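Local coordinates for phosphotriesterase family protein (Listeria monocytogenes serotype 4b str. H7858, PDB 3PNZ) that acts as a lactonase of the amidohydrolase fold, probably hydrolysing phosphorylated sugar lactones at a centre of two zinc ions, at residues E133-E138 against A174-E179; E121-E124 against K130-E133; R218-Y223 against E248-A253. All coordinates share one frame; numbering follows the deposited sequence.

Interaction 1. Residues E133-E138 against A174-E179; sequences EFVVNE and ARAHHE
Val135 and Val136 on helix 128-140 pack against Ala176 and Glu179 on helix 164-180, a helix-helix contact in the outer layer of the barrel. The two short segments run the same general way, their axes 8.7 Å apart at an angle of 45°. The small Ala176 is consistent with this closeness: the CA atoms of Val136 and Ala176 lie 5.4 Å apart, and both neighbouring valines meet the alanine. Val135 reaches it with CG1, which ends 3.5 Å from Ala176 CB. Val136 uses CG2, the methyl beside its backbone N, which comes to 3.8 Å from both CA and CB of Ala176. In the TIM-barrel topology of the amidohydrolases, these helices precede and follow the parallel strand 150-152, so the contact joins the helices on either side of that strand in the chain. Val135 also touches Val153, the residue next to the carboxylated Lys154 that binds both zinc ions; here the helical layer abuts the loop that supplies a metal ligand. Toward the outer margin the partner changes from methyl to carboxylate. Glu179 has CG beside its backbone N (chi1 -64°) and is extended beyond it, which carries the carboxylate across Val136 at about a right angle. Its OE1 lies 3.2 Å from Val136 CG2 and 3.8 Å from CG1 of the same valine, a snug approach of a polar atom to both methyls.

Interaction 2. Residues E121-E124 against K130-E133; sequences EWIE and KLTE
Leu131 sends its two methyls to different partners on the preceding helix, CD2 to the indole of Trp122 and CD1 to Ile123. In this TIM barrel of the amidohydrolase fold, helices 119-124 and 128-140 are consecutive helices in the connection between strands 88-92 and 150-152, and this buried apolar contact joins them across a short turn. CG of Leu131 stands beside its own backbone N (chi1 -69°), a conformation that brings the forked end of the side chain to the other helix although CB does not point straight at it. CD2 lies equally far, 3.7 Å, from NE1, CE2 and CZ2 of Trp122. It sits 3.3 Å out of the indole plane but is displaced toward the rim, and the two side chains approach at a slant. The indole is carried there by a CG placed anti to the backbone N (chi1 166°). CG1 of Ile123 lies on the same side of the Trp122 plane as Leu131 CD2, likewise offset toward the rim. The CG2 methyl of Ile123 turns instead to Leu131 CD1, 4.1 Å away, and these two side chains meet at nearly a right angle. Outside the pair, Phe134 and Trp122 form an edge-to-face stack, while Lys168 donates to Ile123 O and Ala172 touches Leu131 from helix 164-180. One turn of helix 128-140 also carries a salt bridge of its own, with Lys130 NZ 3.2 Å from both OE1 and OE2 of Glu133 and each hydrogen bond weak.

Interaction 3. Residues R218-Y223 against E248-A253; sequences RNLDPY and ESARIA
An inverse gamma turn centred on Leu220 presents that side chain to Ala250, near the start of helix 248-260. The turn lies in the barrel segment that follows strand 211-213 and passes into helix 222-229, whose N-cap is Asp221; OD1 of that aspartate accepts a hydrogen bond from Tyr224 N. Leu220 carries the contact through one branch. Its CG is beside the backbone N (chi1 -62°), and CD1 rests 3.8 Å from Ala250 CB and 4.0 Å from Ala250 O. The same methyl is 4.2 Å from Arg251 N, which means that it lies against the backbone as well as the alanine methyl. Ala246 and Ala254 add further contacts to Leu220, as does His225 of the helix that the turn introduces. On the second segment, Arg251 forms a side-on salt bridge with Glu248 within the first helical turn, NE and NH2 each bonding one carboxylate oxygen. NE donates to OE1 at 3.0 Å with an N-H...O angle of 164°, while NH2 reaches OE2 at 2.9 Å. Both acceptors lie nearly in the guanidinium plane, yet the arginine meets the carboxylate from above its plane, so the two flat groups are markedly inclined. Further bonds brace the pair: Arg251 NH1 donates to Lys242 O, and Glu248 OE2 accepts from Ala241 N. The charged groups are therefore tied to each other and to the preceding loop, whereas no hydrogen bond crosses between the segments, so the contact is van der Waals and apolar in character; the paired charges probably cost little to keep buried beside it.

Overall arrangement
Interactions 1 and 2 form one continuous patch: their centres are 12 Å apart, they share Glu133, and both use helix 128-140. Phe134 CE2 meets Trp122 CH2 at 3.7 Å, and Thr132 CG2 approaches Ala176 N at 3.6 Å, so one helix packs against two others. Interaction 3 lies on the opposite side of the chain's centre, with its centre 33 Å from that of interaction 1 and 36 Å from that of interaction 2. The two-zinc site is built from His22, His24, carboxylated Lys154, His187, His215 and Asp272. Along the chain, Lys154 falls between the segments of interaction 1, while His215 shortly precedes interaction 3.

Interaction 1. Residues E133-E138 against A174-E179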
loop_
_atom_site.group_PDB
_atom_site.type_symbol
_atom_site.label_atom_id
_atom_site.label_comp_id
_atom_site.label_asym_id
_atom_site.label_seq_id
_atom_site.Cartn_x
_atom_site.Cartn_y
_atom_site.Cartn_z
ATOM N N GLU A 133 17.527 7.135 7.919
ATOM C CA GLU A 133 18.023 8.098 6.934
ATOM C C GLU A 133 17.623 7.710 5.515
ATOM O O GLU A 133 17.225 8.559 4.715
ATOM C CB GLU A 133 19.543 8.233 7.013
ATOM C CG GLU A 133 20.064 8.782 8.321
ATOM C CD GLU A 133 21.531 9.180 8.234
ATOM O OE1 GLU A 133 22.057 9.268 7.098
ATOM O OE2 GLU A 133 22.150 9.405 9.298
ATOM N N PHE A 134 17.754 6.423 5.203
ATOM C CA PHE A 134 17.381 5.906 3.893
ATOM C C PHE A 134 15.909 6.188 3.570
ATOM O O PHE A 134 15.578 6.670 2.481
ATOM C CB PHE A 134 17.660 4.398 3.808
ATOM C CG PHE A 134 16.923 3.722 2.693
ATOM C CD1 PHE A 134 17.393 3.791 1.394
ATOM C CD2 PHE A 134 15.740 3.039 2.942
ATOM C CE1 PHE A 134 16.701 3.191 0.360
ATOM C CE2 PHE A 134 15.045 2.432 1.914
ATOM C CZ PHE A 134 15.525 2.508 0.622
ATOM N N VAL A 135 15.030 5.892 4.522
ATOM C CA VAL A 135 13.600 6.101 4.331
ATOM C C VAL A 135 13.284 7.594 4.221
ATOM O O VAL A 135 12.509 8.011 3.367
ATOM C CB VAL A 135 12.774 5.462 5.474
ATOM C CG1 VAL A 135 11.284 5.738 5.288
ATOM C CG2 VAL A 135 13.038 3.954 5.549
ATOM N N VAL A 136 13.888 8.395 5.093
ATOM C CA VAL A 136 13.683 9.839 5.045
ATOM C C VAL A 136 14.089 10.407 3.681
ATOM O O VAL A 136 13.388 11.241 3.106
ATOM C CB VAL A 136 14.464 10.557 6.158
ATOM C CG1 VAL A 136 14.393 12.074 5.965
ATOM C CG2 VAL A 136 13.915 10.172 7.521
ATOM N N ASN A 137 15.214 9.934 3.161
ATOM C CA ASN A 137 15.714 10.418 1.876
ATOM C C ASN A 137 14.780 10.063 0.722
ATOM O O ASN A 137 14.645 10.830 -0.230
ATOM C CB ASN A 137 17.136 9.909 1.620
ATOM C CG ASN A 137 18.171 10.581 2.525
ATOM O OD1 ASN A 137 17.928 11.658 3.074
ATOM N ND2 ASN A 137 19.325 9.942 2.683
ATOM N N GLU A 138 14.119 8.907 0.810
ATOM C CA GLU A 138 13.147 8.525 -0.218
ATOM C C GLU A 138 11.942 9.470 -0.240
ATOM O O GLU A 138 11.374 9.750 -1.301
ATOM C CB GLU A 138 12.700 7.061 -0.039
ATOM C CG GLU A 138 13.808 6.064 -0.319
ATOM C CD GLU A 138 13.300 4.648 -0.581
ATOM O OE1 GLU A 138 12.415 4.168 0.164
ATOM O OE2 GLU A 138 13.802 4.010 -1.532
ATOM N N ALA A 174 9.108 4.240 11.899
ATOM C CA ALA A 174 8.465 5.124 12.865
ATOM C C ALA A 174 9.281 6.410 13.015
ATOM O O ALA A 174 8.745 7.518 13.011
ATOM C CB ALA A 174 8.302 4.425 14.208
ATOM N N ARG A 175 10.589 6.250 13.123
ATOM C CA ARG A 175 11.464 7.402 13.298
ATOM C C ARG A 175 11.534 8.249 12.029
ATOM O O ARG A 175 11.672 9.474 12.103
ATOM C CB ARG A 175 12.828 6.941 13.801
ATOM C CG ARG A 175 12.704 6.312 15.190
ATOM C CD ARG A 175 13.936 5.536 15.605
ATOM N NE ARG A 175 13.635 4.670 16.741
ATOM C CZ ARG A 175 14.538 3.917 17.365
ATOM N NH1 ARG A 175 15.805 3.930 16.967
ATOM N NH2 ARG A 175 14.170 3.156 18.390
ATOM N N ALA A 176 11.402 7.612 10.868
ATOM C CA ALA A 176 11.312 8.358 9.613
ATOM C C ALA A 176 10.016 9.160 9.583
ATOM O O ALA A 176 9.982 10.278 9.064
ATOM C CB ALA A 176 11.410 7.427 8.405
ATOM N N HIS A 177 8.941 8.603 10.138
ATOM C CA HIS A 177 7.720 9.388 10.253
ATOM C C HIS A 177 7.941 10.626 11.123
ATOM O O HIS A 177 7.477 11.719 10.796
ATOM C CB HIS A 177 6.552 8.611 10.847
ATOM C CG HIS A 177 5.471 9.517 11.344
ATOM N ND1 HIS A 177 4.520 10.062 10.509
ATOM C CD2 HIS A 177 5.247 10.049 12.569
ATOM C CE1 HIS A 177 3.737 10.866 11.206
ATOM N NE2 HIS A 177 4.159 10.879 12.457
ATOM N N HIS A 178 8.612 10.455 12.254
ATOM C CA HIS A 178 8.813 11.601 13.142
ATOM C C HIS A 178 9.545 12.737 12.424
ATOM O O HIS A 178 9.256 13.914 12.657
ATOM C CB HIS A 178 9.535 11.200 14.421
ATOM C CG HIS A 178 8.659 10.480 15.396
ATOM N ND1 HIS A 178 7.494 11.029 15.887
ATOM C CD2 HIS A 178 8.775 9.262 15.975
ATOM C CE1 HIS A 178 6.929 10.180 16.725
ATOM N NE2 HIS A 178 7.688 9.103 16.800
ATOM N N GLU A 179 10.473 12.379 11.542
ATOM C CA GLU A 179 11.254 13.376 10.798
ATOM C C GLU A 179 10.495 14.039 9.638
ATOM O O GLU A 179 10.662 15.239 9.399
ATOM C CB GLU A 179 12.574 12.776 10.298
ATOM C CG GLU A 179 13.529 12.348 11.420
ATOM C CD GLU A 179 14.939 12.027 10.932
ATOM O OE1 GLU A 179 15.195 12.116 9.712
ATOM O OE2 GLU A 179 15.798 11.685 11.774
#

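Interaction 2. Residues E121-E124 against K130-E133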
loop_
_atom_site.group_PDB
_atom_site.type_symbol
_atom_site.label_atom_id
_atom_site.label_comp_id
_atom_site.label_asym_id
_atom_site.label_seq_id
_atom_site.Cartn_x
_atom_site.Cartn_y
_atom_site.Cartn_z
ATOM N N GLU A 121 21.564 -8.652 4.127
ATOM C CA GLU A 121 22.892 -8.223 4.545
ATOM C C GLU A 121 22.871 -6.737 4.893
ATOM O O GLU A 121 23.406 -6.320 5.920
ATOM C CB GLU A 121 23.939 -8.509 3.470
ATOM C CG GLU A 121 25.364 -8.220 3.949
ATOM C CD GLU A 121 26.421 -8.427 2.875
ATOM O OE1 GLU A 121 27.541 -8.857 3.229
ATOM O OE2 GLU A 121 26.140 -8.160 1.686
ATOM N N TRP A 122 22.239 -5.949 4.030
ATOM C CA TRP A 122 22.095 -4.514 4.242
ATOM C C TRP A 122 21.424 -4.212 5.573
ATOM O O TRP A 122 21.962 -3.483 6.404
ATOM C CB TRP A 122 21.302 -3.898 3.089
ATOM C CG TRP A 122 20.793 -2.501 3.329
ATOM C CD1 TRP A 122 21.473 -1.456 3.895
ATOM C CD2 TRP A 122 19.499 -1.994 2.977
ATOM N NE1 TRP A 122 20.674 -0.334 3.927
ATOM C CE2 TRP A 122 19.458 -0.639 3.370
ATOM C CE3 TRP A 122 18.366 -2.560 2.384
ATOM C CZ2 TRP A 122 18.331 0.159 3.178
ATOM C CZ3 TRP A 122 17.246 -1.767 2.195
ATOM C CH2 TRP A 122 17.238 -0.419 2.591
ATOM N N ILE A 123 20.247 -4.793 5.778
ATOM C CA ILE A 123 19.437 -4.478 6.943
ATOM C C ILE A 123 20.079 -4.970 8.237
ATOM O O ILE A 123 20.028 -4.290 9.260
ATOM C CB ILE A 123 18.001 -5.015 6.772
ATOM C CG1 ILE A 123 17.326 -4.277 5.610
ATOM C CG2 ILE A 123 17.216 -4.860 8.068
ATOM C CD1 ILE A 123 16.039 -4.909 5.100
ATOM N N GLU A 124 20.721 -6.132 8.177
ATOM C CA GLU A 124 21.383 -6.687 9.348
ATOM C C GLU A 124 22.576 -5.830 9.781
ATOM O O GLU A 124 22.815 -5.636 10.974
ATOM C CB GLU A 124 21.825 -8.130 9.072
ATOM C CG GLU A 124 22.619 -8.763 10.199
ATOM C CD GLU A 124 21.858 -8.790 11.515
ATOM O OE1 GLU A 124 20.985 -9.670 11.676
ATOM O OE2 GLU A 124 22.137 -7.938 12.390
ATOM N N LYS A 130 20.606 4.735 10.466
ATOM C CA LYS A 130 20.960 4.800 9.056
ATOM C C LYS A 130 19.832 4.271 8.173
ATOM O O LYS A 130 19.635 4.745 7.061
ATOM C CB LYS A 130 22.263 4.043 8.790
ATOM C CG LYS A 130 23.506 4.797 9.253
ATOM C CD LYS A 130 23.663 6.087 8.465
ATOM C CE LYS A 130 24.835 6.924 8.969
ATOM N NZ LYS A 130 24.901 8.239 8.266
ATOM N N LEU A 131 19.089 3.284 8.665
ATOM C CA LEU A 131 17.911 2.829 7.935
ATOM C C LEU A 131 16.863 3.944 7.896
ATOM O O LEU A 131 16.215 4.168 6.870
ATOM C CB LEU A 131 17.346 1.535 8.544
ATOM C CG LEU A 131 18.223 0.290 8.347
ATOM C CD1 LEU A 131 17.624 -0.920 9.085
ATOM C CD2 LEU A 131 18.418 -0.021 6.867
ATOM N N THR A 132 16.709 4.652 9.008
ATOM C CA THR A 132 15.818 5.802 9.047
ATOM C C THR A 132 16.233 6.829 7.988
ATOM O O THR A 132 15.402 7.314 7.232
ATOM C CB THR A 132 15.796 6.447 10.435
ATOM O OG1 THR A 132 15.237 5.520 11.382
ATOM C CG2 THR A 132 14.962 7.736 10.424
ATOM N N GLU A 133 17.527 7.135 7.919
ATOM C CA GLU A 133 18.023 8.098 6.934
ATOM C C GLU A 133 17.623 7.710 5.515
ATOM O O GLU A 133 17.225 8.559 4.715
ATOM C CB GLU A 133 19.543 8.233 7.013
ATOM C CG GLU A 133 20.064 8.782 8.321
ATOM C CD GLU A 133 21.531 9.180 8.234
ATOM O OE1 GLU A 133 22.057 9.268 7.098
ATOM O OE2 GLU A 133 22.150 9.405 9.298
#

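Interaction 3. Residues R218-Y223 against E248-A253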
loop_
_atom_site.group_PDB
_atom_site.type_symbol
_atom_site.label_atom_id
_atom_site.label_comp_id
_atom_site.label_asym_id
_atom_site.label_seq_id
_atom_site.Cartn_x
_atom_site.Cartn_y
_atom_site.Cartn_z
ATOM N N ARG A 218 -7.557 -10.340 4.932
ATOM C CA ARG A 218 -7.039 -11.713 4.976
ATOM C C ARG A 218 -7.394 -12.427 6.280
ATOM O O ARG A 218 -7.253 -13.646 6.384
ATOM C CB ARG A 218 -5.521 -11.750 4.761
ATOM C CG ARG A 218 -5.058 -11.350 3.354
ATOM C CD ARG A 218 -5.374 -12.426 2.298
ATOM N NE ARG A 218 -4.815 -13.725 2.669
ATOM C CZ ARG A 218 -3.550 -14.086 2.463
ATOM N NH1 ARG A 218 -2.706 -13.248 1.873
ATOM N NH2 ARG A 218 -3.125 -15.287 2.849
ATOM N N ASN A 219 -7.847 -11.665 7.273
ATOM C CA ASN A 219 -8.150 -12.220 8.594
ATOM C C ASN A 219 -9.515 -11.667 9.002
ATOM O O ASN A 219 -9.611 -10.659 9.709
ATOM C CB ASN A 219 -7.036 -11.809 9.561
ATOM C CG ASN A 219 -7.117 -12.492 10.904
ATOM O OD1 ASN A 219 -8.055 -13.239 11.197
ATOM N ND2 ASN A 219 -6.109 -12.237 11.742
ATOM N N LEU A 220 -10.574 -12.314 8.514
ATOM C CA LEU A 220 -11.922 -11.757 8.611
ATOM C C LEU A 220 -12.545 -12.116 9.950
ATOM O O LEU A 220 -13.365 -13.029 10.056
ATOM C CB LEU A 220 -12.789 -12.247 7.442
ATOM C CG LEU A 220 -12.274 -11.803 6.069
ATOM C CD1 LEU A 220 -13.048 -12.470 4.918
ATOM C CD2 LEU A 220 -12.320 -10.275 5.953
ATOM N N ASP A 221 -12.146 -11.372 10.969
ATOM C CA ASP A 221 -12.464 -11.682 12.351
ATOM C C ASP A 221 -13.013 -10.407 12.976
ATOM O O ASP A 221 -12.259 -9.465 13.196
ATOM C CB ASP A 221 -11.176 -12.101 13.058
ATOM C CG ASP A 221 -11.383 -12.487 14.520
ATOM O OD1 ASP A 221 -12.272 -11.917 15.184
ATOM O OD2 ASP A 221 -10.611 -13.345 15.013
ATOM N N PRO A 222 -14.320 -10.374 13.270
ATOM C CA PRO A 222 -14.945 -9.133 13.765
ATOM C C PRO A 222 -14.311 -8.599 15.047
ATOM O O PRO A 222 -14.118 -7.390 15.180
ATOM C CB PRO A 222 -16.385 -9.555 14.065
ATOM C CG PRO A 222 -16.603 -10.797 13.282
ATOM C CD PRO A 222 -15.285 -11.483 13.178
ATOM N N TYR A 223 -14.013 -9.489 15.990
ATOM C CA TYR A 223 -13.455 -9.088 17.276
ATOM C C TYR A 223 -12.081 -8.451 17.090
ATOM O O TYR A 223 -11.800 -7.378 17.630
ATOM C CB TYR A 223 -13.365 -10.298 18.201
ATOM C CG TYR A 223 -12.929 -9.991 19.610
ATOM C CD1 TYR A 223 -13.859 -9.899 20.643
ATOM C CD2 TYR A 223 -11.588 -9.807 19.920
ATOM C CE1 TYR A 223 -13.463 -9.629 21.939
ATOM C CE2 TYR A 223 -11.183 -9.543 21.220
ATOM C CZ TYR A 223 -12.121 -9.458 22.220
ATOM O OH TYR A 223 -11.704 -9.196 23.502
ATOM N N GLU A 248 -16.377 -12.656 -2.258
ATOM C CA GLU A 248 -16.547 -11.220 -2.102
ATOM C C GLU A 248 -17.527 -10.888 -0.984
ATOM O O GLU A 248 -17.340 -9.914 -0.254
ATOM C CB GLU A 248 -17.015 -10.584 -3.412
ATOM C CG GLU A 248 -16.692 -9.110 -3.464
ATOM C CD GLU A 248 -15.216 -8.861 -3.225
ATOM O OE1 GLU A 248 -14.884 -8.120 -2.274
ATOM O OE2 GLU A 248 -14.393 -9.427 -3.977
ATOM N N SER A 249 -18.585 -11.683 -0.868
ATOM C CA SER A 249 -19.558 -11.506 0.199
ATOM C C SER A 249 -18.924 -11.453 1.585
ATOM O O SER A 249 -19.405 -10.738 2.464
ATOM C CB SER A 249 -20.597 -12.631 0.158
ATOM O OG SER A 249 -19.952 -13.892 0.047
ATOM N N ALA A 250 -17.862 -12.227 1.795
ATOM C CA ALA A 250 -17.207 -12.266 3.101
ATOM C C ALA A 250 -16.453 -10.968 3.384
ATOM O O ALA A 250 -16.493 -10.450 4.506
ATOM C CB ALA A 250 -16.270 -13.464 3.206
ATOM N N ARG A 251 -15.765 -10.445 2.375
ATOM C CA ARG A 251 -15.100 -9.151 2.540
ATOM C C ARG A 251 -16.137 -8.062 2.810
ATOM O O ARG A 251 -15.981 -7.238 3.722
ATOM C CB ARG A 251 -14.232 -8.808 1.322
ATOM C CG ARG A 251 -12.897 -9.570 1.276
ATOM C CD ARG A 251 -12.084 -9.241 0.025
ATOM N NE ARG A 251 -12.674 -9.868 -1.157
ATOM C CZ ARG A 251 -12.383 -11.099 -1.564
ATOM N NH1 ARG A 251 -11.493 -11.834 -0.899
ATOM N NH2 ARG A 251 -12.979 -11.595 -2.641
ATOM N N ILE A 252 -17.216 -8.076 2.037
ATOM C CA ILE A 252 -18.231 -7.041 2.163
ATOM C C ILE A 252 -18.905 -7.108 3.539
ATOM O O ILE A 252 -19.152 -6.074 4.173
ATOM C CB ILE A 252 -19.248 -7.116 1.001
ATOM C CG1 ILE A 252 -18.585 -6.610 -0.286
ATOM C CG2 ILE A 252 -20.515 -6.331 1.327
ATOM C CD1 ILE A 252 -19.413 -6.811 -1.545
ATOM N N ALA A 253 -19.174 -8.317 4.019
ATOM C CA ALA A 253 -19.753 -8.488 5.354
ATOM C C ALA A 253 -18.850 -7.897 6.447
ATOM O O ALA A 253 -19.334 -7.281 7.405
ATOM C CB ALA A 253 -20.046 -9.959 5.635
#